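Penicillin-binding protein PbpB (Mycobacterium tuberculosis, PDB 6KGW) synthesises cross-linked peptidoglycan from lipid intermediates for the mycobacterial cell wall and binds penicillin. Local coordinates at residues L291-S296 and S325-L330; T478-N483 and D492-T497; G231-M236 and P409-A414; N240-S245 and K254-P259. All coordinates share one frame; numbering follows the deposited sequence.

Interaction 1. Residues L291-S296 and S325-L330. With AIX ((2R,4S)-2-[(1R)-1-{[(2R)-2-amino-2-phenylacetyl]amino}-2-oxoethyl]-5,5-dimethyl-1,3-thiazolidine-4-carboxylic acid), chain E.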
loop_
_atom_site.group_PDB
_atom_site.type_symbol
_atom_site.label_atom_id
_atom_site.label_comp_id
_atom_site.label_asym_id
_atom_site.label_seq_id
_atom_site.Cartn_x
_atom_site.Cartn_y
_atom_site.Cartn_z
ATOM N N LEU A 291 27.867 2.623 -13.083
ATOM C CA LEU A 291 28.199 3.724 -12.198
ATOM C C LEU A 291 29.436 3.383 -11.378
ATOM O O LEU A 291 29.969 2.272 -11.433
ATOM C CB LEU A 291 27.021 4.048 -11.273
ATOM C CG LEU A 291 25.672 4.277 -11.960
ATOM C CD1 LEU A 291 24.569 4.406 -10.930
ATOM C CD2 LEU A 291 25.720 5.535 -12.815
ATOM N N GLN A 292 29.888 4.371 -10.623
ATOM C CA GLN A 292 30.964 4.237 -9.650
ATOM C C GLN A 292 30.406 4.742 -8.327
ATOM O O GLN A 292 30.198 5.947 -8.158
ATOM C CB GLN A 292 32.190 5.044 -10.080
ATOM C CG GLN A 292 32.712 4.694 -11.459
ATOM C CD GLN A 292 33.111 3.226 -11.566
ATOM O OE1 GLN A 292 33.798 2.691 -10.697
ATOM N NE2 GLN A 292 32.675 2.570 -12.635
ATOM N N VAL A 293 30.126 3.839 -7.399
ATOM C CA VAL A 293 29.395 4.224 -6.197
ATOM C C VAL A 293 30.310 4.026 -4.992
ATOM O O VAL A 293 30.617 2.883 -4.622
ATOM C CB VAL A 293 28.085 3.434 -6.064
ATOM C CG1 VAL A 293 27.394 3.742 -4.730
ATOM C CG2 VAL A 293 27.171 3.788 -7.215
ATOM N N PRO A 294 30.774 5.097 -4.355
ATOM C CA PRO A 294 31.528 4.952 -3.103
ATOM C C PRO A 294 30.663 4.412 -1.975
ATOM O O PRO A 294 29.431 4.395 -2.040
ATOM C CB PRO A 294 31.999 6.383 -2.792
ATOM C CG PRO A 294 31.073 7.279 -3.572
ATOM C CD PRO A 294 30.716 6.498 -4.817
ATOM N N GLY A 295 31.336 3.969 -0.915
ATOM C CA GLY A 295 30.624 3.502 0.260
ATOM C C GLY A 295 30.000 4.603 1.087
ATOM O O GLY A 295 29.205 4.308 1.988
ATOM N N SER A 296 30.336 5.860 0.811
ATOM C CA SER A 296 29.679 6.944 1.513
ATOM C C SER A 296 29.946 8.231 0.763
ATOM O O SER A 296 30.900 8.334 -0.010
ATOM C CB SER A 296 30.147 7.050 2.973
ATOM O OG SER A 296 31.560 7.017 3.082
ATOM N N SER A 325 21.485 0.755 -2.841
ATOM C CA SER A 325 22.550 1.684 -2.466
ATOM C C SER A 325 21.980 3.078 -2.184
ATOM O O SER A 325 21.406 3.711 -3.076
ATOM C CB SER A 325 23.594 1.748 -3.578
ATOM O OG SER A 325 24.511 2.812 -3.386
ATOM N N ASN A 326 22.143 3.560 -0.946
ATOM C CA ASN A 326 21.758 4.937 -0.637
ATOM C C ASN A 326 22.648 5.927 -1.381
ATOM O O ASN A 326 22.159 6.882 -1.995
ATOM C CB ASN A 326 21.839 5.195 0.873
ATOM C CG ASN A 326 20.773 4.442 1.681
ATOM O OD1 ASN A 326 19.733 4.033 1.161
ATOM N ND2 ASN A 326 21.044 4.266 2.977
ATOM N N VAL A 327 23.965 5.712 -1.323
ATOM C CA VAL A 327 24.917 6.573 -2.021
ATOM C C VAL A 327 24.586 6.643 -3.510
ATOM O O VAL A 327 24.500 7.732 -4.103
ATOM C CB VAL A 327 26.351 6.065 -1.771
ATOM C CG1 VAL A 327 27.381 6.853 -2.597
ATOM C CG2 VAL A 327 26.661 6.109 -0.260
ATOM N N GLY A 328 24.369 5.477 -4.131
ATOM C CA GLY A 328 24.009 5.459 -5.536
ATOM C C GLY A 328 22.721 6.206 -5.825
ATOM O O GLY A 328 22.630 6.942 -6.815
ATOM N N THR A 329 21.695 6.008 -4.977
ATOM C CA THR A 329 20.432 6.721 -5.169
ATOM C C THR A 329 20.648 8.222 -5.110
ATOM O O THR A 329 20.069 8.981 -5.894
ATOM C CB THR A 329 19.423 6.291 -4.111
ATOM O OG1 THR A 329 19.017 4.936 -4.342
ATOM C CG2 THR A 329 18.196 7.222 -4.094
ATOM N N LEU A 330 21.493 8.671 -4.192
ATOM C CA LEU A 330 21.682 10.106 -4.030
ATOM C C LEU A 330 22.486 10.697 -5.188
ATOM O O LEU A 330 22.161 11.782 -5.677
ATOM C CB LEU A 330 22.340 10.382 -2.681
ATOM C CG LEU A 330 21.377 10.257 -1.496
ATOM C CD1 LEU A 330 22.119 10.361 -0.166
ATOM C CD2 LEU A 330 20.315 11.326 -1.589
HETATM C C8 AIX E . 19.020 -0.873 8.670
HETATM C C5 AIX E . 19.188 1.111 7.311
HETATM C C6 AIX E . 18.773 -1.912 3.189
HETATM N N1 AIX E . 17.935 1.745 4.492
HETATM C C2 AIX E . 16.447 -2.513 2.250
HETATM N N3 AIX E . 17.414 -0.298 1.922
HETATM C C4 AIX E . 18.567 2.379 6.751
HETATM C C1 AIX E . 19.414 -2.807 2.129
HETATM C C3 AIX E . 18.769 2.494 5.229
HETATM C C7 AIX E . 18.473 0.305 8.186
HETATM C C9 AIX E . 20.286 -1.260 8.286
HETATM C C10 AIX E . 21.009 -0.462 7.424
HETATM C C11 AIX E . 20.467 0.718 6.943
HETATM C C12 AIX E . 17.329 -1.429 2.851
HETATM C C13 AIX E . 18.486 0.606 2.275
HETATM C C14 AIX E . 17.831 1.811 3.034
HETATM C C15 AIX E . 16.348 1.859 2.520
HETATM C C16 AIX E . 18.792 -2.588 4.558
HETATM N N2 AIX E . 19.044 3.573 7.474
HETATM O O1 AIX E . 16.327 -2.358 0.970
HETATM O O2 AIX E . 15.916 -3.418 2.890
HETATM O O3 AIX E . 19.624 3.237 4.755
HETATM O O4 AIX E . 15.460 1.286 3.092
HETATM S S1 AIX E . 19.706 -0.327 3.287
#
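S325 OG, touched by V293 CG1 at 3.3 Å across the contact, is gripped twice over: it accepts from G328 N (2.8 Å, 157°) as the N-cap of helix 326-347 and also bonds to the carboxylate of D306. The hydroxyl stands anti to the backbone N (chi1 169°), which brings it to the amide it caps. V293 CG1 wedges in just beside this bond, 3.5 Å from G328 N. V327 fits into the bend of the loop, its CG1 3.8 Å from P294 CG and only 3.2 Å from P294 O, while its CG2 lies over S296 CA at 3.6 Å. The cap belongs to a sequence consistent with the SxN motif of penicillin-binding proteins, S324 and N326 flanking S325. N326 takes no part in the loop contact and serves the active site: OD1 meets K272 NZ, and ND2 donates to O3 of the bound AIX, although the modelled 2.5 Å is doubtfully short. Backbone bonds to M313 and Y315 hold the loop at V293 and L291.

Interaction 2. Residues T478-N483 and D492-T497. With AIX ((2R,4S)-2-[(1R)-1-{[(2R)-2-amino-2-phenylacetyl]amino}-2-oxoethyl]-5,5-dimethyl-1,3-thiazolidine-4-carboxylic acid), chain E.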
loop_
_atom_site.group_PDB
_atom_site.type_symbol
_atom_site.label_atom_id
_atom_site.label_comp_id
_atom_site.label_asym_id
_atom_site.label_seq_id
_atom_site.Cartn_x
_atom_site.Cartn_y
_atom_site.Cartn_z
ATOM N N THR A 478 13.768 -0.334 4.562
ATOM C CA THR A 478 14.082 -0.418 5.991
ATOM C C THR A 478 14.320 1.023 6.439
ATOM O O THR A 478 15.408 1.570 6.235
ATOM C CB THR A 478 15.309 -1.292 6.269
ATOM O OG1 THR A 478 15.167 -2.567 5.637
ATOM C CG2 THR A 478 15.499 -1.512 7.760
ATOM N N ALA A 479 13.312 1.630 7.048
ATOM C CA ALA A 479 13.377 3.010 7.498
ATOM C C ALA A 479 13.494 3.059 9.015
ATOM O O ALA A 479 12.849 2.280 9.721
ATOM C CB ALA A 479 12.145 3.787 7.045
ATOM N N GLN A 480 14.309 3.981 9.520
ATOM C CA GLN A 480 14.463 4.102 10.961
ATOM C C GLN A 480 13.320 4.915 11.556
ATOM O O GLN A 480 12.887 5.916 10.985
ATOM C CB GLN A 480 15.805 4.734 11.294
ATOM C CG GLN A 480 16.988 3.864 10.914
ATOM C CD GLN A 480 18.295 4.611 11.068
ATOM O OE1 GLN A 480 18.820 5.193 10.105
ATOM N NE2 GLN A 480 18.822 4.619 12.289
ATOM N N GLN A 481 12.802 4.452 12.688
ATOM C CA GLN A 481 11.731 5.165 13.364
ATOM C C GLN A 481 12.321 6.203 14.318
ATOM O O GLN A 481 13.463 6.097 14.762
ATOM C CB GLN A 481 10.827 4.199 14.136
ATOM C CG GLN A 481 10.256 3.045 13.334
ATOM C CD GLN A 481 9.146 2.341 14.082
ATOM O OE1 GLN A 481 8.702 2.810 15.122
ATOM N NE2 GLN A 481 8.699 1.211 13.567
ATOM N N ILE A 482 11.523 7.208 14.635
ATOM C CA ILE A 482 11.959 8.301 15.499
ATOM C C ILE A 482 11.773 7.907 16.957
ATOM O O ILE A 482 10.700 7.433 17.343
ATOM C CB ILE A 482 11.183 9.591 15.200
ATOM C CG1 ILE A 482 11.518 10.113 13.805
ATOM C CG2 ILE A 482 11.458 10.610 16.294
ATOM C CD1 ILE A 482 10.659 9.504 12.711
ATOM N N ASN A 483 12.810 8.117 17.764
ATOM C CA ASN A 483 12.781 7.913 19.206
ATOM C C ASN A 483 11.932 8.994 19.858
ATOM O O ASN A 483 12.338 10.164 19.856
ATOM C CB ASN A 483 14.200 7.938 19.768
ATOM C CG ASN A 483 14.272 7.428 21.192
ATOM O OD1 ASN A 483 13.255 7.060 21.779
ATOM N ND2 ASN A 483 15.481 7.382 21.750
ATOM N N ASP A 492 17.949 0.804 15.949
ATOM C CA ASP A 492 17.550 -0.557 15.612
ATOM C C ASP A 492 16.038 -0.760 15.714
ATOM O O ASP A 492 15.577 -1.871 16.002
ATOM C CB ASP A 492 18.292 -1.549 16.501
ATOM C CG ASP A 492 18.064 -1.269 17.968
ATOM O OD1 ASP A 492 17.566 -0.158 18.278
ATOM O OD2 ASP A 492 18.366 -2.150 18.802
ATOM N N VAL A 493 15.248 0.291 15.476
ATOM C CA VAL A 493 13.792 0.191 15.382
ATOM C C VAL A 493 13.384 0.649 13.990
ATOM O O VAL A 493 13.657 1.793 13.603
ATOM C CB VAL A 493 13.079 1.021 16.457
ATOM C CG1 VAL A 493 11.571 0.818 16.357
ATOM C CG2 VAL A 493 13.586 0.660 17.850
ATOM N N TYR A 494 12.718 -0.230 13.239
ATOM C CA TYR A 494 12.485 0.030 11.825
ATOM C C TYR A 494 11.028 -0.166 11.439
ATOM O O TYR A 494 10.290 -0.935 12.061
ATOM C CB TYR A 494 13.361 -0.867 10.940
ATOM C CG TYR A 494 14.836 -0.839 11.299
ATOM C CD1 TYR A 494 15.625 0.266 10.998
ATOM C CD2 TYR A 494 15.440 -1.920 11.928
ATOM C CE1 TYR A 494 16.978 0.289 11.310
ATOM C CE2 TYR A 494 16.791 -1.905 12.250
ATOM C CZ TYR A 494 17.555 -0.793 11.939
ATOM O OH TYR A 494 18.903 -0.759 12.253
ATOM N N TRP A 495 10.617 0.560 10.409
ATOM C CA TRP A 495 9.492 0.158 9.582
ATOM C C TRP A 495 10.064 -0.661 8.438
ATOM O O TRP A 495 10.904 -0.162 7.692
ATOM C CB TRP A 495 8.733 1.362 9.032
ATOM C CG TRP A 495 7.986 2.156 10.043
ATOM C CD1 TRP A 495 6.882 1.765 10.754
ATOM C CD2 TRP A 495 8.244 3.506 10.418
ATOM N NE1 TRP A 495 6.457 2.783 11.573
ATOM C CE2 TRP A 495 7.273 3.868 11.375
ATOM C CE3 TRP A 495 9.209 4.448 10.039
ATOM C CZ2 TRP A 495 7.243 5.123 11.956
ATOM C CZ3 TRP A 495 9.178 5.679 10.614
ATOM C CH2 TRP A 495 8.204 6.014 11.570
ATOM N N ILE A 496 9.666 -1.930 8.336
ATOM C CA ILE A 496 9.983 -2.742 7.168
ATOM C C ILE A 496 8.843 -2.600 6.177
ATOM O O ILE A 496 7.668 -2.479 6.552
ATOM C CB ILE A 496 10.216 -4.213 7.550
ATOM C CG1 ILE A 496 11.279 -4.311 8.650
ATOM C CG2 ILE A 496 10.607 -5.015 6.315
ATOM C CD1 ILE A 496 12.494 -3.433 8.425
ATOM N N THR A 497 9.177 -2.621 4.902
ATOM C CA THR A 497 8.217 -2.218 3.895
ATOM C C THR A 497 8.570 -2.942 2.606
ATOM O O THR A 497 9.755 -3.142 2.319
ATOM C CB THR A 497 8.251 -0.678 3.800
ATOM O OG1 THR A 497 7.071 -0.168 3.198
ATOM C CG2 THR A 497 9.460 -0.187 3.086
HETATM C C8 AIX E . 19.020 -0.873 8.670
HETATM C C5 AIX E . 19.188 1.111 7.311
HETATM C C6 AIX E . 18.773 -1.912 3.189
HETATM N N1 AIX E . 17.935 1.745 4.492
HETATM C C2 AIX E . 16.447 -2.513 2.250
HETATM N N3 AIX E . 17.414 -0.298 1.922
HETATM C C4 AIX E . 18.567 2.379 6.751
HETATM C C1 AIX E . 19.414 -2.807 2.129
HETATM C C3 AIX E . 18.769 2.494 5.229
HETATM C C7 AIX E . 18.473 0.305 8.186
HETATM C C9 AIX E . 20.286 -1.260 8.286
HETATM C C10 AIX E . 21.009 -0.462 7.424
HETATM C C11 AIX E . 20.467 0.718 6.943
HETATM C C12 AIX E . 17.329 -1.429 2.851
HETATM C C13 AIX E . 18.486 0.606 2.275
HETATM C C14 AIX E . 17.831 1.811 3.034
HETATM C C15 AIX E . 16.348 1.859 2.520
HETATM C C16 AIX E . 18.792 -2.588 4.558
HETATM N N2 AIX E . 19.044 3.573 7.474
HETATM O O1 AIX E . 16.327 -2.358 0.970
HETATM O O2 AIX E . 15.916 -3.418 2.890
HETATM O O3 AIX E . 19.624 3.237 4.755
HETATM O O4 AIX E . 15.460 1.286 3.092
HETATM S S1 AIX E . 19.706 -0.327 3.287
#
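T478 and I496 meet side by side on one face of an antiparallel pair of strands that belongs to the transpeptidase sheet, directly after K475-G477, consistent with the KTG motif of the family. The pair is tightly packed in two places. At the ligand end, T478 CG2 touches I496 CD1 at 3.6 Å and also lies over the face of the Y494 ring in a CH-pi contact. T478 N donates to AIX O4 at 2.8 Å (166°), as in the oxyanion hole of the family, T478 OG1 reaches carboxylate oxygen O2, and the phenyl of AIX lies against Y494 CE1. Q480, beside Y494 on this face, gives OE1 weakly to AIX N2 while its NE2 holds F490 O. Between the strands, A479 and W495 form a hydrogen-bonded pair, with A479 N bonding to W495 O at 3.1 Å and W495 N to A479 O.

The second packed place is Q481 laid over the indole of W495, the two residues most covered by the contact. Beside it the exposed I482 marks the loose side, reaching W495 CH2 through CD1, at 4.4 Å. Q481 crosses the indole with its amide stacked 17° from the ring plane; NE2 bonds to D516 and only weakly to Y494 O. Its CG sits 3.5 Å from the centroid of the W495 six-membered ring, 10° off the normal.

Interaction 3. Residues G231-M236 and P409-A414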
loop_
_atom_site.group_PDB
_atom_site.type_symbol
_atom_site.label_atom_id
_atom_site.label_comp_id
_atom_site.label_asym_id
_atom_site.label_seq_id
_atom_site.Cartn_x
_atom_site.Cartn_y
_atom_site.Cartn_z
ATOM N N GLY A 231 -6.566 1.148 -9.956
ATOM C CA GLY A 231 -6.369 1.663 -8.616
ATOM C C GLY A 231 -7.390 1.223 -7.574
ATOM O O GLY A 231 -7.302 1.667 -6.423
ATOM N N GLU A 232 -8.349 0.374 -7.917
ATOM C CA GLU A 232 -9.332 -0.040 -6.921
ATOM C C GLU A 232 -8.667 -0.822 -5.794
ATOM O O GLU A 232 -7.644 -1.476 -5.976
ATOM C CB GLU A 232 -10.438 -0.878 -7.563
ATOM C CG GLU A 232 -11.397 -0.053 -8.425
ATOM C CD GLU A 232 -12.436 -0.902 -9.143
ATOM O OE1 GLU A 232 -12.262 -2.143 -9.262
ATOM O OE2 GLU A 232 -13.445 -0.319 -9.585
ATOM N N VAL A 233 -9.255 -0.743 -4.609
ATOM C CA VAL A 233 -8.710 -1.414 -3.439
ATOM C C VAL A 233 -9.326 -2.809 -3.391
ATOM O O VAL A 233 -10.489 -2.971 -3.024
ATOM C CB VAL A 233 -8.972 -0.616 -2.163
ATOM C CG1 VAL A 233 -8.369 -1.332 -0.938
ATOM C CG2 VAL A 233 -8.389 0.791 -2.315
ATOM N N LEU A 234 -8.544 -3.826 -3.774
ATOM C CA LEU A 234 -9.051 -5.198 -3.735
ATOM C C LEU A 234 -8.908 -5.808 -2.346
ATOM O O LEU A 234 -9.705 -6.666 -1.964
ATOM C CB LEU A 234 -8.339 -6.064 -4.788
ATOM C CG LEU A 234 -8.468 -5.624 -6.267
ATOM C CD1 LEU A 234 -7.711 -6.516 -7.219
ATOM C CD2 LEU A 234 -9.929 -5.516 -6.714
ATOM N N ALA A 235 -7.924 -5.375 -1.569
ATOM C CA ALA A 235 -7.829 -5.795 -0.176
ATOM C C ALA A 235 -7.092 -4.723 0.609
ATOM O O ALA A 235 -6.183 -4.062 0.091
ATOM C CB ALA A 235 -7.112 -7.138 -0.006
ATOM N N MET A 236 -7.500 -4.560 1.864
ATOM C CA MET A 236 -6.875 -3.604 2.768
ATOM C C MET A 236 -6.986 -4.243 4.138
ATOM O O MET A 236 -8.104 -4.434 4.614
ATOM C CB MET A 236 -7.578 -2.249 2.715
ATOM C CG MET A 236 -6.945 -1.196 3.572
ATOM S SD MET A 236 -7.589 0.477 3.288
ATOM C CE MET A 236 -6.819 0.883 1.740
ATOM N N PRO A 409 -6.519 5.649 -5.746
ATOM C CA PRO A 409 -7.280 4.478 -5.302
ATOM C C PRO A 409 -8.650 4.862 -4.768
ATOM O O PRO A 409 -8.865 5.968 -4.262
ATOM C CB PRO A 409 -6.393 3.875 -4.209
ATOM C CG PRO A 409 -5.518 5.031 -3.769
ATOM C CD PRO A 409 -5.288 5.846 -4.965
ATOM N N ARG A 410 -9.576 3.919 -4.885
ATOM C CA ARG A 410 -10.971 4.072 -4.514
ATOM C C ARG A 410 -11.444 2.754 -3.920
ATOM O O ARG A 410 -11.081 1.678 -4.424
ATOM C CB ARG A 410 -11.812 4.436 -5.760
ATOM C CG ARG A 410 -12.394 5.846 -5.815
ATOM C CD ARG A 410 -11.421 6.860 -5.368
ATOM N NE ARG A 410 -11.781 8.222 -5.717
ATOM C CZ ARG A 410 -10.921 9.238 -5.665
ATOM N NH1 ARG A 410 -9.670 9.033 -5.271
ATOM N NH2 ARG A 410 -11.303 10.449 -6.024
ATOM N N ILE A 411 -12.244 2.825 -2.853
ATOM C CA ILE A 411 -12.832 1.626 -2.265
ATOM C C ILE A 411 -14.332 1.541 -2.500
ATOM O O ILE A 411 -14.902 0.441 -2.376
ATOM C CB ILE A 411 -12.535 1.510 -0.753
ATOM C CG1 ILE A 411 -12.750 0.058 -0.283
ATOM C CG2 ILE A 411 -13.441 2.454 0.067
ATOM C CD1 ILE A 411 -11.898 -0.351 0.882
ATOM N N ILE A 412 -14.996 2.652 -2.806
ATOM C CA ILE A 412 -16.429 2.616 -3.066
ATOM C C ILE A 412 -16.622 2.434 -4.563
ATOM O O ILE A 412 -16.153 3.245 -5.366
ATOM C CB ILE A 412 -17.134 3.868 -2.532
ATOM C CG1 ILE A 412 -16.908 3.945 -1.020
ATOM C CG2 ILE A 412 -18.611 3.735 -2.741
ATOM C CD1 ILE A 412 -17.290 5.270 -0.396
ATOM N N LYS A 413 -17.252 1.330 -4.933
ATOM C CA LYS A 413 -17.404 0.928 -6.321
ATOM C C LYS A 413 -18.687 1.482 -6.938
ATOM O O LYS A 413 -18.663 2.003 -8.059
ATOM C CB LYS A 413 -17.384 -0.604 -6.399
ATOM C CG LYS A 413 -17.645 -1.193 -7.741
ATOM C CD LYS A 413 -16.436 -1.123 -8.639
ATOM C CE LYS A 413 -16.482 -2.207 -9.731
ATOM N NZ LYS A 413 -15.561 -1.869 -10.856
ATOM N N ALA A 414 -19.793 1.407 -6.207
ATOM C CA ALA A 414 -21.112 1.795 -6.688
ATOM C C ALA A 414 -22.069 1.771 -5.503
ATOM O O ALA A 414 -21.740 1.266 -4.425
ATOM C CB ALA A 414 -21.600 0.860 -7.798
#
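V233 and E232, together with I411, which stands across from V233, bury the largest areas here. V233 works with both backbone and branches: its N donates to R410 O (3.0 Å, 150°), an acceptor shared with T196 OG1. Its chi1 of -179° turns CG1 to I411 CD1 and CG2 to P409 CB, each at 4.1 Å. E232 starts away from P409-A414, but its extended chain returns the carboxylate to K413, whose NZ meets the syn lone pair of OE2 at 2.9 Å. The other oxygen, E232 OE1, bridges to R24, so two cationic groups gather round one buried carboxylate and would probably favour its ionised form. Close by, P409 CA makes a CA-H...O contact with G231 O at 3.0 Å. Strand 233-238, at the rim of the antiparallel transpeptidase sheet, is thereby tied to strand 412-416 of a mixed sheet; just beyond the junction, L234 and A235 both face V225, which is a classic beta bulge.

Interaction 4. Residues N240-S245 and K254-P259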
loop_
_atom_site.group_PDB
_atom_site.type_symbol
_atom_site.label_atom_id
_atom_site.label_comp_id
_atom_site.label_asym_id
_atom_site.label_seq_id
_atom_site.Cartn_x
_atom_site.Cartn_y
_atom_site.Cartn_z
ATOM N N ASN A 240 -4.884 -7.960 13.966
ATOM C CA ASN A 240 -5.524 -7.659 15.241
ATOM C C ASN A 240 -6.884 -6.975 15.059
ATOM O O ASN A 240 -7.342 -6.235 15.936
ATOM C CB ASN A 240 -4.599 -6.815 16.123
ATOM C CG ASN A 240 -4.993 -6.852 17.578
ATOM O OD1 ASN A 240 -5.583 -7.832 18.037
ATOM N ND2 ASN A 240 -4.683 -5.778 18.319
ATOM N N THR A 241 -7.552 -7.259 13.940
ATOM C CA THR A 241 -8.776 -6.556 13.570
ATOM C C THR A 241 -9.933 -6.915 14.485
ATOM O O THR A 241 -10.259 -8.089 14.665
ATOM C CB THR A 241 -9.139 -6.891 12.133
ATOM O OG1 THR A 241 -7.965 -6.753 11.334
ATOM C CG2 THR A 241 -10.230 -5.962 11.624
ATOM N N PHE A 242 -10.579 -5.895 15.033
ATOM C CA PHE A 242 -11.719 -6.112 15.905
ATOM C C PHE A 242 -12.854 -6.833 15.162
ATOM O O PHE A 242 -12.876 -6.939 13.926
ATOM C CB PHE A 242 -12.214 -4.785 16.463
ATOM C CG PHE A 242 -13.196 -4.066 15.566
ATOM C CD1 PHE A 242 -12.772 -3.469 14.388
ATOM C CD2 PHE A 242 -14.533 -3.966 15.924
ATOM C CE1 PHE A 242 -13.656 -2.802 13.570
ATOM C CE2 PHE A 242 -15.426 -3.295 15.110
ATOM C CZ PHE A 242 -14.983 -2.707 13.927
ATOM N N ASP A 243 -13.797 -7.344 15.957
ATOM C CA ASP A 243 -14.966 -8.071 15.478
ATOM C C ASP A 243 -16.202 -7.216 15.701
ATOM O O ASP A 243 -16.656 -7.092 16.851
ATOM C CB ASP A 243 -15.110 -9.403 16.218
ATOM C CG ASP A 243 -16.282 -10.242 15.723
ATOM O OD1 ASP A 243 -17.220 -9.714 15.079
ATOM O OD2 ASP A 243 -16.255 -11.459 15.993
ATOM N N PRO A 244 -16.808 -6.655 14.648
ATOM C CA PRO A 244 -17.945 -5.746 14.844
ATOM C C PRO A 244 -19.224 -6.429 15.274
ATOM O O PRO A 244 -20.198 -5.728 15.538
ATOM C CB PRO A 244 -18.103 -5.086 13.470
ATOM C CG PRO A 244 -17.575 -6.088 12.510
ATOM C CD PRO A 244 -16.445 -6.789 13.225
ATOM N N SER A 245 -19.274 -7.756 15.337
ATOM C CA SER A 245 -20.447 -8.414 15.894
ATOM C C SER A 245 -20.399 -8.472 17.410
ATOM O O SER A 245 -21.315 -9.016 18.029
ATOM C CB SER A 245 -20.597 -9.828 15.320
ATOM O OG SER A 245 -19.683 -10.736 15.910
ATOM N N LYS A 254 -7.951 -4.648 20.788
ATOM C CA LYS A 254 -8.080 -4.869 19.354
ATOM C C LYS A 254 -7.757 -3.606 18.569
ATOM O O LYS A 254 -7.796 -2.492 19.097
ATOM C CB LYS A 254 -9.500 -5.314 19.002
ATOM C CG LYS A 254 -9.891 -6.603 19.655
ATOM C CD LYS A 254 -9.491 -7.725 18.758
ATOM C CE LYS A 254 -8.288 -8.458 19.262
ATOM N NZ LYS A 254 -7.831 -9.295 18.111
ATOM N N GLN A 255 -7.459 -3.797 17.282
ATOM C CA GLN A 255 -7.353 -2.691 16.340
ATOM C C GLN A 255 -8.752 -2.366 15.835
ATOM O O GLN A 255 -9.365 -3.165 15.112
ATOM C CB GLN A 255 -6.425 -3.020 15.176
ATOM C CG GLN A 255 -6.384 -1.929 14.097
ATOM C CD GLN A 255 -6.027 -0.523 14.649
ATOM O OE1 GLN A 255 -6.823 0.412 14.550
ATOM N NE2 GLN A 255 -4.823 -0.379 15.196
ATOM N N LEU A 256 -9.249 -1.190 16.211
ATOM C CA LEU A 256 -10.598 -0.770 15.865
ATOM C C LEU A 256 -10.644 0.074 14.607
ATOM O O LEU A 256 -11.738 0.383 14.134
ATOM C CB LEU A 256 -11.216 0.027 17.020
ATOM C CG LEU A 256 -12.016 -0.673 18.128
ATOM C CD1 LEU A 256 -11.394 -1.987 18.546
ATOM C CD2 LEU A 256 -12.155 0.254 19.324
ATOM N N GLY A 257 -9.489 0.467 14.071
ATOM C CA GLY A 257 -9.453 1.431 12.989
ATOM C C GLY A 257 -8.814 0.877 11.739
ATOM O O GLY A 257 -8.910 -0.321 11.470
ATOM N N ASN A 258 -8.126 1.729 10.987
ATOM C CA ASN A 258 -7.668 1.394 9.640
ATOM C C ASN A 258 -6.294 2.018 9.400
ATOM O O ASN A 258 -6.141 2.955 8.604
ATOM C CB ASN A 258 -8.702 1.859 8.615
ATOM C CG ASN A 258 -8.591 1.141 7.295
ATOM O OD1 ASN A 258 -7.915 0.126 7.192
ATOM N ND2 ASN A 258 -9.267 1.661 6.275
ATOM N N PRO A 259 -5.252 1.489 10.059
ATOM C CA PRO A 259 -3.919 2.116 9.967
ATOM C C PRO A 259 -3.401 2.295 8.546
ATOM O O PRO A 259 -2.668 3.265 8.281
ATOM C CB PRO A 259 -3.022 1.174 10.778
ATOM C CG PRO A 259 -3.861 -0.044 11.087
ATOM C CD PRO A 259 -5.281 0.313 10.945
#
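N240 meets K254 and Q255 through both its carbonyls. The backbone O accepts from Q255 N at 2.8 Å (162°), and the side-chain OD1 takes K254 NZ at 2.7 Å from a direction tilted 30° out of the amide plane. K254 doubles back at chi2 and chi3 to deliver that ammonium, while N240 ND2 donates to D253 O. Q255 O is satisfied in turn by F242 N at 3.0 Å, and this carbonyl also lies at the edge of the F242 ring. Q255 bends at chi2 (55°), folding OE1 onto G257 N at 2.7 Å, in the plane of its own amide. Apolar cover comes from L256 CD1, set 3.6 Å from F242 CB. Farther along, D243 OD1 accepts S245 N and S245 OG from the same face of the carboxylate, the first of these making an Asx turn. The loop containing both segments leaves strand 233-238 and leads into helix 259-262; A135 of helix 135-138 packs against T241, F242 and P244, and Q210 of helix 199-216 holds N240 N.

Chemistry follows location in these four contacts. Interactions 1 and 2 line the same ligand from separate elements, a helix start and a sheet strand, with centres about 21 Å apart; the first joins its segments by van der Waals contact, largely of V293, P294 and V327, the second by strand pairing and ring packing. Interaction 3 is the buried one, and there a charged pair sits beside aliphatic contacts. Interaction 4 lies at the surface and relies mainly on polar bonds to loop backbone. The last two are neighbours: 254-259 touches 231-236 where M236 SD packs on N258 ND2, and the loop of interaction 4 is nested inside that of interaction 3. Interactions 2 and 3 reach the same antiparallel sheet, on opposite sides of the chain's centre.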